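Local coordinates for protein exotoxin 5 (PDB 3R2I) that is of unknown function but, as a secreted staphylococcal superantigen-like exotoxin, probably acts on the host immune system, at residues A[64-69]-A[121-126]; A[79-84]-A[110-115]; A[156-161]-A[244-249]; A[173-178]-A[236-241]. One frame throughout, in Å; residues are numbered along the deposited sequence.

Contact 1 (A[64-69]-A[121-126])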
# COMPACT_ATOMS: atom_id res chain seq x y z
N HIS A 64 -13.62 -4.95 1.52
CA HIS A 64 -13.29 -6.29 1.08
C HIS A 64 -13.00 -6.31 -0.41
O HIS A 64 -12.07 -6.94 -0.85
CB HIS A 64 -14.45 -7.22 1.36
CG HIS A 64 -14.15 -8.63 0.99
ND1 HIS A 64 -14.44 -9.15 -0.26
CD2 HIS A 64 -13.53 -9.62 1.68
CE1 HIS A 64 -14.01 -10.40 -0.32
NE2 HIS A 64 -13.48 -10.71 0.85
N GLN A 65 -13.84 -5.65 -1.19
CA GLN A 65 -13.59 -5.62 -2.63
C GLN A 65 -12.31 -4.88 -2.92
O GLN A 65 -11.48 -5.34 -3.66
CB GLN A 65 -14.79 -5.02 -3.38
CG GLN A 65 -14.52 -4.49 -4.80
CD GLN A 65 -14.08 -2.99 -4.87
OE1 GLN A 65 -13.56 -2.54 -5.91
NE2 GLN A 65 -14.34 -2.20 -3.79
N TYR A 66 -12.12 -3.75 -2.28
CA TYR A 66 -10.92 -2.95 -2.57
C TYR A 66 -9.59 -3.64 -2.24
O TYR A 66 -8.69 -3.78 -3.08
CB TYR A 66 -11.03 -1.65 -1.85
CG TYR A 66 -9.92 -0.72 -2.16
CD1 TYR A 66 -9.94 0.06 -3.30
CD2 TYR A 66 -8.83 -0.63 -1.32
CE1 TYR A 66 -8.91 0.87 -3.60
CE2 TYR A 66 -7.81 0.21 -1.59
CZ TYR A 66 -7.84 0.96 -2.72
OH TYR A 66 -6.79 1.83 -2.94
N TYR A 67 -9.52 -4.13 -1.01
CA TYR A 67 -8.34 -4.79 -0.52
C TYR A 67 -8.10 -6.23 -1.00
O TYR A 67 -7.08 -6.82 -0.63
CB TYR A 67 -8.30 -4.66 0.99
CG TYR A 67 -7.90 -3.28 1.41
CD1 TYR A 67 -6.59 -2.84 1.26
CD2 TYR A 67 -8.82 -2.40 1.98
CE1 TYR A 67 -6.21 -1.58 1.64
CE2 TYR A 67 -8.43 -1.11 2.35
CZ TYR A 67 -7.13 -0.73 2.19
OH TYR A 67 -6.73 0.51 2.62
N SER A 68 -9.03 -6.76 -1.80
CA SER A 68 -8.96 -8.10 -2.45
C SER A 68 -8.50 -8.02 -3.89
O SER A 68 -8.29 -9.05 -4.55
CB SER A 68 -10.37 -8.71 -2.59
OG SER A 68 -10.83 -9.20 -1.38
N GLU A 69 -8.46 -6.81 -4.42
CA GLU A 69 -8.10 -6.61 -5.80
C GLU A 69 -6.64 -6.98 -6.09
O GLU A 69 -5.80 -7.01 -5.19
CB GLU A 69 -8.37 -5.14 -6.16
CG GLU A 69 -8.31 -4.83 -7.64
CD GLU A 69 -9.42 -5.49 -8.44
OE1 GLU A 69 -10.58 -5.47 -7.98
OE2 GLU A 69 -9.12 -6.00 -9.54
N PHE A 121 3.59 1.11 -6.98
CA PHE A 121 2.75 0.07 -6.45
C PHE A 121 1.37 0.54 -6.80
O PHE A 121 0.90 1.58 -6.33
CB PHE A 121 2.89 -0.13 -4.96
CG PHE A 121 1.99 -1.22 -4.44
CD1 PHE A 121 2.33 -2.54 -4.61
CD2 PHE A 121 0.82 -0.93 -3.80
CE1 PHE A 121 1.49 -3.55 -4.16
CE2 PHE A 121 0.00 -1.93 -3.33
CZ PHE A 121 0.34 -3.23 -3.51
N ALA A 122 0.70 -0.22 -7.63
CA ALA A 122 -0.61 0.21 -8.14
C ALA A 122 -1.74 -0.67 -7.72
O ALA A 122 -1.64 -1.90 -7.71
CB ALA A 122 -0.56 0.30 -9.67
N VAL A 123 -2.81 -0.02 -7.30
CA VAL A 123 -4.02 -0.69 -6.89
C VAL A 123 -5.10 0.07 -7.62
O VAL A 123 -5.13 1.29 -7.56
CB VAL A 123 -4.28 -0.53 -5.42
CG1 VAL A 123 -5.69 -1.09 -5.09
CG2 VAL A 123 -3.18 -1.20 -4.62
N PRO A 124 -6.01 -0.61 -8.28
CA PRO A 124 -6.96 0.22 -8.99
C PRO A 124 -8.08 0.83 -8.19
O PRO A 124 -8.70 0.15 -7.37
CB PRO A 124 -7.61 -0.77 -9.99
CG PRO A 124 -7.41 -2.10 -9.37
CD PRO A 124 -6.08 -2.03 -8.70
N GLU A 125 -8.37 2.07 -8.46
CA GLU A 125 -9.55 2.72 -7.97
C GLU A 125 -10.68 2.51 -8.95
O GLU A 125 -11.82 2.54 -8.61
CB GLU A 125 -9.29 4.19 -7.75
CG GLU A 125 -8.08 4.51 -6.90
CD GLU A 125 -8.24 4.19 -5.41
OE1 GLU A 125 -9.32 4.10 -4.94
OE2 GLU A 125 -7.26 4.03 -4.71
N LEU A 126 -10.29 2.30 -10.18
CA LEU A 126 -11.15 2.04 -11.30
C LEU A 126 -10.25 1.38 -12.33
O LEU A 126 -9.11 1.68 -12.42
CB LEU A 126 -11.71 3.34 -11.85
CG LEU A 126 -12.59 3.52 -13.06
CD1 LEU A 126 -13.40 4.76 -12.91
CD2 LEU A 126 -11.79 3.58 -14.29
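The Y66 ring is approached obliquely from the 121-126 loop by V123 CG1, the carbonyl oxygen of P124 and OE1 of E125, while Y67 CD2 lies in the ring plane at an edge. The Y67 ring in turn carries Y66 CD2 over its centre, 3.6 Å above the plane. In this way the last turn of helix 57-68 is seated on a loop that joins two strands of the OB-fold domain, and the join is largely buried.

Y66 OH donates to E125 OE2 at 2.9 Å, which gives the buried tyrosine oxygen a partner. It meets the carboxylate from above its plane, 38° out of it. The CA-CB bond of E125 points away from the helix; the bend at chi2, -72°, is what swings the acid group back to the hydroxyl end of Y66. The other oxygen, OE1, forms a salt bridge with K226, and K226 also makes a cation-pi contact with Y66, so one lysine engages both partners and would be expected to favour a charged carboxylate.

The V123 and Y66 side chains cross at about a right angle, with V123 CG1 3.8 Å from Y66 CZ, and V123 also packs on F187 of helix 182-197. Beyond the helix end, E69 leans obliquely across the proline, with E69 CG 3.4 Å from P124 CG.

Contact 2 (A[79-84]-A[110-115])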
# COMPACT_ATOMS: atom_id res chain seq x y z
N VAL A 79 8.94 8.94 -16.49
CA VAL A 79 7.69 9.60 -16.81
C VAL A 79 7.67 11.05 -16.34
O VAL A 79 8.50 11.47 -15.52
CB VAL A 79 6.52 8.82 -16.18
CG1 VAL A 79 6.61 8.85 -14.68
CG2 VAL A 79 5.15 9.32 -16.69
N LYS A 80 6.71 11.80 -16.89
CA LYS A 80 6.50 13.21 -16.63
C LYS A 80 5.00 13.39 -16.38
O LYS A 80 4.17 12.70 -17.03
CB LYS A 80 6.94 13.97 -17.89
CG LYS A 80 6.77 15.46 -17.83
CD LYS A 80 7.16 16.06 -19.18
CE LYS A 80 6.60 17.45 -19.36
NZ LYS A 80 6.83 17.98 -20.74
N SER A 81 4.60 14.27 -15.47
CA SER A 81 3.17 14.41 -15.21
C SER A 81 2.47 15.21 -16.28
O SER A 81 3.04 16.17 -16.82
CB SER A 81 2.85 15.04 -13.85
OG SER A 81 2.92 16.45 -13.84
N GLU A 82 1.23 14.79 -16.57
CA GLU A 82 0.32 15.42 -17.51
C GLU A 82 -0.97 15.71 -16.75
O GLU A 82 -1.30 15.05 -15.75
CB GLU A 82 -0.11 14.46 -18.60
CG GLU A 82 0.96 13.79 -19.44
CD GLU A 82 0.39 12.66 -20.32
OE1 GLU A 82 1.03 11.59 -20.41
OE2 GLU A 82 -0.74 12.84 -20.87
N ASP A 83 -1.74 16.63 -17.32
CA ASP A 83 -3.04 17.01 -16.81
C ASP A 83 -4.07 15.95 -17.17
O ASP A 83 -4.01 15.35 -18.25
CB ASP A 83 -3.50 18.33 -17.48
CG ASP A 83 -4.94 18.73 -17.11
OD1 ASP A 83 -5.34 18.59 -15.95
OD2 ASP A 83 -5.69 19.22 -17.97
N TYR A 84 -5.01 15.72 -16.27
CA TYR A 84 -6.14 14.82 -16.55
C TYR A 84 -7.38 15.50 -15.95
O TYR A 84 -7.73 15.28 -14.79
CB TYR A 84 -5.91 13.40 -16.01
CG TYR A 84 -7.03 12.42 -16.30
CD1 TYR A 84 -7.15 11.80 -17.55
CD2 TYR A 84 -7.95 12.10 -15.32
CE1 TYR A 84 -8.20 10.87 -17.79
CE2 TYR A 84 -8.98 11.20 -15.55
CZ TYR A 84 -9.10 10.59 -16.77
OH TYR A 84 -10.14 9.71 -16.93
N LYS A 110 4.55 17.23 -8.11
CA LYS A 110 5.88 16.66 -7.90
C LYS A 110 6.67 16.09 -9.09
O LYS A 110 7.91 15.95 -8.98
CB LYS A 110 5.85 15.66 -6.73
CG LYS A 110 7.22 15.51 -6.05
CD LYS A 110 7.13 15.07 -4.54
CE LYS A 110 7.25 13.58 -4.30
NZ LYS A 110 8.68 13.10 -4.41
N TYR A 111 6.06 15.79 -10.21
CA TYR A 111 6.89 15.20 -11.28
C TYR A 111 6.74 15.93 -12.61
O TYR A 111 6.63 15.31 -13.65
CB TYR A 111 6.55 13.68 -11.41
CG TYR A 111 6.72 12.88 -10.11
CD1 TYR A 111 5.65 12.65 -9.27
CD2 TYR A 111 7.96 12.36 -9.72
CE1 TYR A 111 5.79 11.93 -8.09
CE2 TYR A 111 8.10 11.63 -8.54
CZ TYR A 111 7.00 11.41 -7.74
OH TYR A 111 7.11 10.72 -6.54
N LYS A 112 6.77 17.25 -12.57
CA LYS A 112 6.59 18.04 -13.79
C LYS A 112 7.74 17.82 -14.76
O LYS A 112 7.54 17.87 -15.98
CB LYS A 112 6.41 19.52 -13.47
CG LYS A 112 5.14 19.82 -12.63
CD LYS A 112 5.16 21.30 -12.16
CE LYS A 112 3.96 21.66 -11.25
NZ LYS A 112 4.16 22.99 -10.55
N GLU A 113 8.94 17.61 -14.24
CA GLU A 113 10.09 17.31 -15.09
C GLU A 113 10.12 15.81 -15.24
O GLU A 113 9.74 15.10 -14.33
CB GLU A 113 11.42 17.77 -14.47
CG GLU A 113 11.65 19.27 -14.45
CD GLU A 113 13.11 19.63 -14.12
OE1 GLU A 113 13.73 19.01 -13.20
OE2 GLU A 113 13.64 20.56 -14.79
N LYS A 114 10.60 15.31 -16.38
CA LYS A 114 10.68 13.88 -16.60
C LYS A 114 11.56 13.28 -15.51
O LYS A 114 12.68 13.72 -15.30
CB LYS A 114 11.23 13.55 -17.97
CG LYS A 114 10.97 12.11 -18.35
CD LYS A 114 11.52 11.77 -19.73
CE LYS A 114 11.23 10.30 -20.07
NZ LYS A 114 12.02 9.81 -21.24
N THR A 115 11.03 12.29 -14.80
CA THR A 115 11.71 11.65 -13.69
C THR A 115 12.01 10.20 -14.02
O THR A 115 11.17 9.45 -14.52
CB THR A 115 10.85 11.74 -12.44
OG1 THR A 115 10.55 13.11 -12.19
CG2 THR A 115 11.54 11.15 -11.21
O HOH W 1 5.00 18.01 -16.85
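V79 and T115 face each other as an antiparallel, hydrogen-bonded pair. V79 N donates to T115 O at 3.0 Å, and the return bond from T115 N to V79 O is shorter, 2.8 Å, and nearly straight at 177°. The same V79 oxygen also receives a CA-H...O contact from K114 CA, 3.4 Å away. Regular pairing stops after this one bridge, because 110-115 turns back on itself; even so, S81 N finds Y111 O at 2.9 Å, arriving from above that carbonyl's plane. A water then spans the next gap, donating to both S81 O and K112 O at 2.7 Å each.

Side chains fill in around this framework. K80 has CG anti to its own amide nitrogen (chi1 179°) and an extended chain, which carries its methylenes past the K112 carbonyl; K80 CG comes within 3.1 Å of K112 O, a tight approach. K114 lays its CG near the V79 carbonyl before its chain heads off. The turn is braced internally by T115 OG1, which donates to E113 O at 3.0 Å and also lies in plane at the edge of the Y111 ring. That ring is buried, resting on L90, L103 and I139 from three strands of the domain.

Strand 77-84 pairs with 87-94 along one side and, through V79, with the strand that starts at T115 along the other. Such pairing of the first strand with the fourth is how an OB-fold closes its five-stranded barrel.

Contact 3 (A[156-161]-A[244-249]); sequences LQVKKV and IEVNLN
Strands 155-160 and 241-248 form the central parallel pair of the beta-grasp domain, its first and last strands lying side by side within a mixed sheet of order 2-1-5-3-4. The short segments run 22° apart, paired from L156 with I244 through to K159 with N247, and the N-H...O bonds pass alternately from one strand to the other. Q157 N donates to I244 O at 3.1 Å and V246 N returns a bond to Q157 O at 2.8 Å; K159 N to V246 O and L248 N to K159 O repeat the pattern.

L156, V158, I244 and V246 share the face packed against helix 182-197. L156 CD1 presses on I244 CG2 and V158 CG1 on L248 CD1, both at 3.5 Å, closer than carbon pairs usually sit. F173 also leans on L156 and I244.

Q157, K159, E245 and N247 project from the other face. K159 and N247 lie alongside each other and point the same way. The lysine's first torsion (48°) sets CG between its amide nitrogen and carbonyl carbon, and a last bend at chi4 turns the ammonium to N247 OD1, 2.7 Å from NZ. E245 stands near, beyond salt-bridge range.

At the C terminus a water links V161 N to N249 OD1. K160 folds back over the neighbouring strand, its NZ donating to L248 O at 2.6 Å from well above the carbonyl plane, 54° out of it.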
# COMPACT_ATOMS: atom_id res chain seq x y z
N LEU A 156 6.07 -9.85 11.71
CA LEU A 156 4.68 -9.43 11.54
C LEU A 156 3.86 -10.36 12.40
O LEU A 156 3.95 -11.58 12.21
CB LEU A 156 4.25 -9.54 10.07
CG LEU A 156 2.78 -9.29 9.64
CD1 LEU A 156 2.26 -7.93 10.03
CD2 LEU A 156 2.64 -9.50 8.13
N GLN A 157 3.18 -9.80 13.39
CA GLN A 157 2.33 -10.56 14.28
C GLN A 157 0.92 -10.07 14.17
O GLN A 157 0.70 -8.88 14.14
CB GLN A 157 2.68 -10.37 15.76
CG GLN A 157 3.79 -11.18 16.28
CD GLN A 157 3.72 -11.29 17.80
OE1 GLN A 157 3.36 -10.32 18.49
NE2 GLN A 157 4.05 -12.47 18.33
N VAL A 158 -0.03 -10.99 14.12
CA VAL A 158 -1.43 -10.66 14.09
C VAL A 158 -1.95 -11.18 15.42
O VAL A 158 -1.71 -12.35 15.77
CB VAL A 158 -2.15 -11.35 12.96
CG1 VAL A 158 -3.64 -10.92 12.96
CG2 VAL A 158 -1.45 -11.07 11.60
N LYS A 159 -2.59 -10.31 16.18
CA LYS A 159 -3.08 -10.70 17.48
C LYS A 159 -4.43 -10.16 17.92
O LYS A 159 -4.93 -9.17 17.43
CB LYS A 159 -2.05 -10.39 18.55
CG LYS A 159 -1.43 -9.05 18.53
CD LYS A 159 -0.37 -8.93 19.66
CE LYS A 159 0.62 -7.76 19.44
NZ LYS A 159 0.04 -6.37 19.25
N LYS A 160 -5.03 -10.91 18.83
CA LYS A 160 -6.25 -10.48 19.48
C LYS A 160 -5.86 -10.53 20.95
O LYS A 160 -5.57 -11.60 21.50
CB LYS A 160 -7.43 -11.40 19.18
CG LYS A 160 -8.65 -11.10 20.08
CD LYS A 160 -9.88 -11.91 19.64
CE LYS A 160 -10.31 -11.59 18.21
NZ LYS A 160 -10.62 -10.14 18.04
N VAL A 161 -5.86 -9.37 21.59
CA VAL A 161 -5.42 -9.32 22.97
C VAL A 161 -6.40 -8.56 23.89
O VAL A 161 -6.06 -8.26 25.01
CB VAL A 161 -3.98 -8.69 22.97
CG1 VAL A 161 -4.03 -7.23 22.52
CG2 VAL A 161 -3.31 -8.82 24.35
N ILE A 244 6.03 -5.12 12.75
CA ILE A 244 4.70 -4.76 12.36
C ILE A 244 3.77 -5.57 13.24
O ILE A 244 3.91 -6.78 13.39
CB ILE A 244 4.39 -5.07 10.89
CG1 ILE A 244 5.42 -4.43 9.96
CG2 ILE A 244 2.96 -4.58 10.54
CD1 ILE A 244 5.24 -4.91 8.48
N GLU A 245 2.82 -4.88 13.85
CA GLU A 245 1.89 -5.54 14.73
C GLU A 245 0.48 -5.22 14.32
O GLU A 245 0.14 -4.07 14.12
CB GLU A 245 2.08 -5.01 16.15
CG GLU A 245 3.45 -5.20 16.74
CD GLU A 245 3.65 -4.39 18.05
OE1 GLU A 245 3.00 -3.32 18.24
OE2 GLU A 245 4.51 -4.81 18.87
N VAL A 246 -0.35 -6.24 14.21
CA VAL A 246 -1.75 -6.04 13.90
C VAL A 246 -2.56 -6.51 15.10
O VAL A 246 -2.28 -7.58 15.67
CB VAL A 246 -2.16 -6.84 12.65
CG1 VAL A 246 -3.65 -6.69 12.38
CG2 VAL A 246 -1.33 -6.40 11.44
N ASN A 247 -3.54 -5.69 15.49
CA ASN A 247 -4.45 -5.99 16.57
C ASN A 247 -5.83 -6.11 15.95
O ASN A 247 -6.28 -5.20 15.24
CB ASN A 247 -4.48 -4.87 17.60
CG ASN A 247 -3.10 -4.57 18.16
OD1 ASN A 247 -2.44 -5.42 18.72
ND2 ASN A 247 -2.67 -3.32 18.02
N LEU A 248 -6.46 -7.26 16.18
CA LEU A 248 -7.80 -7.56 15.72
C LEU A 248 -8.65 -7.53 16.99
O LEU A 248 -8.62 -8.48 17.79
CB LEU A 248 -7.84 -8.93 15.07
CG LEU A 248 -6.99 -9.04 13.81
CD1 LEU A 248 -7.09 -10.41 13.24
CD2 LEU A 248 -7.40 -8.02 12.76
N ASN A 249 -9.41 -6.46 17.17
CA ASN A 249 -10.23 -6.27 18.36
C ASN A 249 -11.67 -6.72 18.11
O ASN A 249 -11.96 -7.35 17.10
CB ASN A 249 -10.22 -4.79 18.72
CG ASN A 249 -8.82 -4.25 18.85
OD1 ASN A 249 -7.87 -5.01 19.10
ND2 ASN A 249 -8.67 -2.95 18.66
OXT ASN A 249 -12.57 -6.43 18.91
O HOH W 2 -6.66 -7.19 20.06

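Contact 4 (A[173-178]-A[236-241])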
# COMPACT_ATOMS: atom_id res chain seq x y z
N PHE A 173 6.81 -11.98 6.27
CA PHE A 173 6.67 -10.86 5.40
C PHE A 173 8.03 -10.37 4.83
O PHE A 173 8.88 -9.92 5.57
CB PHE A 173 6.02 -9.77 6.28
CG PHE A 173 5.50 -8.61 5.53
CD1 PHE A 173 4.28 -8.68 4.90
CD2 PHE A 173 6.21 -7.43 5.47
CE1 PHE A 173 3.79 -7.60 4.21
CE2 PHE A 173 5.71 -6.35 4.78
CZ PHE A 173 4.52 -6.44 4.13
N PHE A 174 8.22 -10.45 3.52
CA PHE A 174 9.45 -9.98 2.89
C PHE A 174 9.17 -8.68 2.14
O PHE A 174 8.13 -8.53 1.53
CB PHE A 174 9.97 -11.01 1.89
CG PHE A 174 10.48 -12.30 2.53
CD1 PHE A 174 11.70 -12.32 3.16
CD2 PHE A 174 9.75 -13.48 2.44
CE1 PHE A 174 12.19 -13.48 3.74
CE2 PHE A 174 10.24 -14.64 2.99
CZ PHE A 174 11.48 -14.64 3.64
N ILE A 175 10.09 -7.73 2.19
CA ILE A 175 9.91 -6.49 1.45
C ILE A 175 11.14 -6.43 0.57
O ILE A 175 12.25 -6.41 1.09
CB ILE A 175 9.90 -5.25 2.35
CG1 ILE A 175 8.88 -5.44 3.47
CG2 ILE A 175 9.64 -4.00 1.46
CD1 ILE A 175 8.89 -4.32 4.50
N GLN A 176 10.96 -6.41 -0.74
CA GLN A 176 12.11 -6.42 -1.67
C GLN A 176 12.56 -5.07 -2.18
O GLN A 176 13.45 -4.97 -3.01
CB GLN A 176 11.81 -7.36 -2.83
CG GLN A 176 11.43 -8.75 -2.29
CD GLN A 176 11.35 -9.83 -3.34
OE1 GLN A 176 12.34 -10.10 -4.08
NE2 GLN A 176 10.21 -10.51 -3.37
N LYS A 177 11.98 -4.02 -1.66
CA LYS A 177 12.33 -2.69 -2.06
C LYS A 177 12.99 -2.00 -0.93
O LYS A 177 12.57 -2.12 0.20
CB LYS A 177 11.07 -1.91 -2.46
CG LYS A 177 10.60 -2.18 -3.90
CD LYS A 177 9.08 -1.90 -4.11
CE LYS A 177 8.19 -3.23 -3.95
NZ LYS A 177 8.43 -4.17 -2.73
N GLU A 178 14.02 -1.27 -1.27
CA GLU A 178 14.78 -0.47 -0.34
C GLU A 178 13.88 0.67 0.21
O GLU A 178 13.87 0.97 1.39
CB GLU A 178 15.95 0.03 -1.13
CG GLU A 178 17.04 0.67 -0.40
CD GLU A 178 18.25 0.79 -1.28
OE1 GLU A 178 19.25 0.11 -0.94
OE2 GLU A 178 18.16 1.44 -2.36
N MET A 236 8.91 5.19 3.07
CA MET A 236 9.85 4.96 4.16
C MET A 236 10.91 3.95 3.71
O MET A 236 10.71 3.26 2.73
CB MET A 236 9.11 4.41 5.36
CG MET A 236 8.65 2.97 5.16
SD MET A 236 7.40 2.42 6.35
CE MET A 236 5.96 3.29 5.70
N ASP A 237 12.04 3.90 4.42
CA ASP A 237 13.12 2.95 4.15
C ASP A 237 12.73 1.65 4.79
O ASP A 237 12.58 1.60 6.00
CB ASP A 237 14.44 3.42 4.76
CG ASP A 237 15.16 4.41 3.92
OD1 ASP A 237 14.86 4.53 2.68
OD2 ASP A 237 16.10 5.01 4.50
N SER A 238 12.61 0.59 4.00
CA SER A 238 12.14 -0.67 4.56
C SER A 238 13.07 -1.28 5.61
O SER A 238 12.63 -2.06 6.45
CB SER A 238 11.83 -1.66 3.43
OG SER A 238 13.00 -2.12 2.81
N LYS A 239 14.34 -0.94 5.58
CA LYS A 239 15.26 -1.50 6.55
C LYS A 239 15.08 -0.83 7.94
O LYS A 239 15.62 -1.32 8.93
CB LYS A 239 16.74 -1.44 6.09
CG LYS A 239 17.46 -0.07 6.19
CD LYS A 239 17.38 0.87 4.95
CE LYS A 239 18.32 0.42 3.78
NZ LYS A 239 18.32 1.39 2.65
N GLN A 240 14.31 0.26 7.99
CA GLN A 240 14.07 0.96 9.23
C GLN A 240 12.83 0.47 9.95
O GLN A 240 12.48 0.97 11.00
CB GLN A 240 13.96 2.44 8.97
CG GLN A 240 15.26 3.03 8.43
CD GLN A 240 16.40 2.86 9.42
OE1 GLN A 240 16.24 3.11 10.62
NE2 GLN A 240 17.54 2.44 8.93
N ILE A 241 12.12 -0.48 9.35
CA ILE A 241 10.94 -1.04 9.98
C ILE A 241 11.42 -2.07 11.01
O ILE A 241 12.07 -3.06 10.65
CB ILE A 241 10.04 -1.76 8.96
CG1 ILE A 241 9.51 -0.76 7.93
CG2 ILE A 241 8.87 -2.45 9.68
CD1 ILE A 241 8.84 -1.41 6.73
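S238 grips two successive carbonyls of the 173-178 loop. Its hydroxyl donates to K177 O, with OG 2.6 Å from that oxygen and in the carbonyl plane; its amide donates to E178 O, S238 N lying 2.9 Å away with a fairly straight N-H at 161°. With chi1 at 71° the hydroxyl stays beside the serine's own N-H, and the two donors serve adjacent peptides. S152 OG is a further hydrogen-bond partner of the same buried hydroxyl. The amide bond adjoins the two-stranded antiparallel sheet 179-181/235-237 of the beta-grasp domain, where M236 pairs with V180.

Farther out, E178 and K239 run side by side, pointing the same way. Their salt bridge is long, 3.9 Å from E178 OE1 to K239 NZ, and the ammonium sits closer to E178 CG, at 3.4 Å, than to the acid. The other oxygen, OE2, takes the N-H of V144. K177 sends its ammonium away to E184 on helix 182-197.

Next to these bonds the CB of I175 points toward 236-241. Its CG2 meets S238 CB at 3.8 Å, and its CD1 reaches I241 CD1 at 3.7 Å. I241 also rests on I211 and M213 of strand 207-213.

The loop after strand 167-172 is thus tied to the 3-10 turn 238-240 that leads into strand 241-248, at the turn's first residue. The hold probably rests mainly on the two carbonyls and apolar packing, the long charge pair adding little.

From the N terminus, helix 57-68 opens contact 1, which closes only at 121-126. Within that span contact 2 opens at 79-84 and closes at 110-115, completing the far side of the OB barrel while contact 1 secures the helix to it. The chain then enters the beta-grasp domain. Contact 3 opens at 156-161 and closes at the very C terminus, and contact 4, from 173-178 to 236-241, lies wholly within it. Thus there are two nested pairs in series, and none cross. Contacts 3 and 4 touch through side-chain packing, whereas the centres of contacts 2 and 3 lie about 39 Å apart, on opposite sides of the chain's centre.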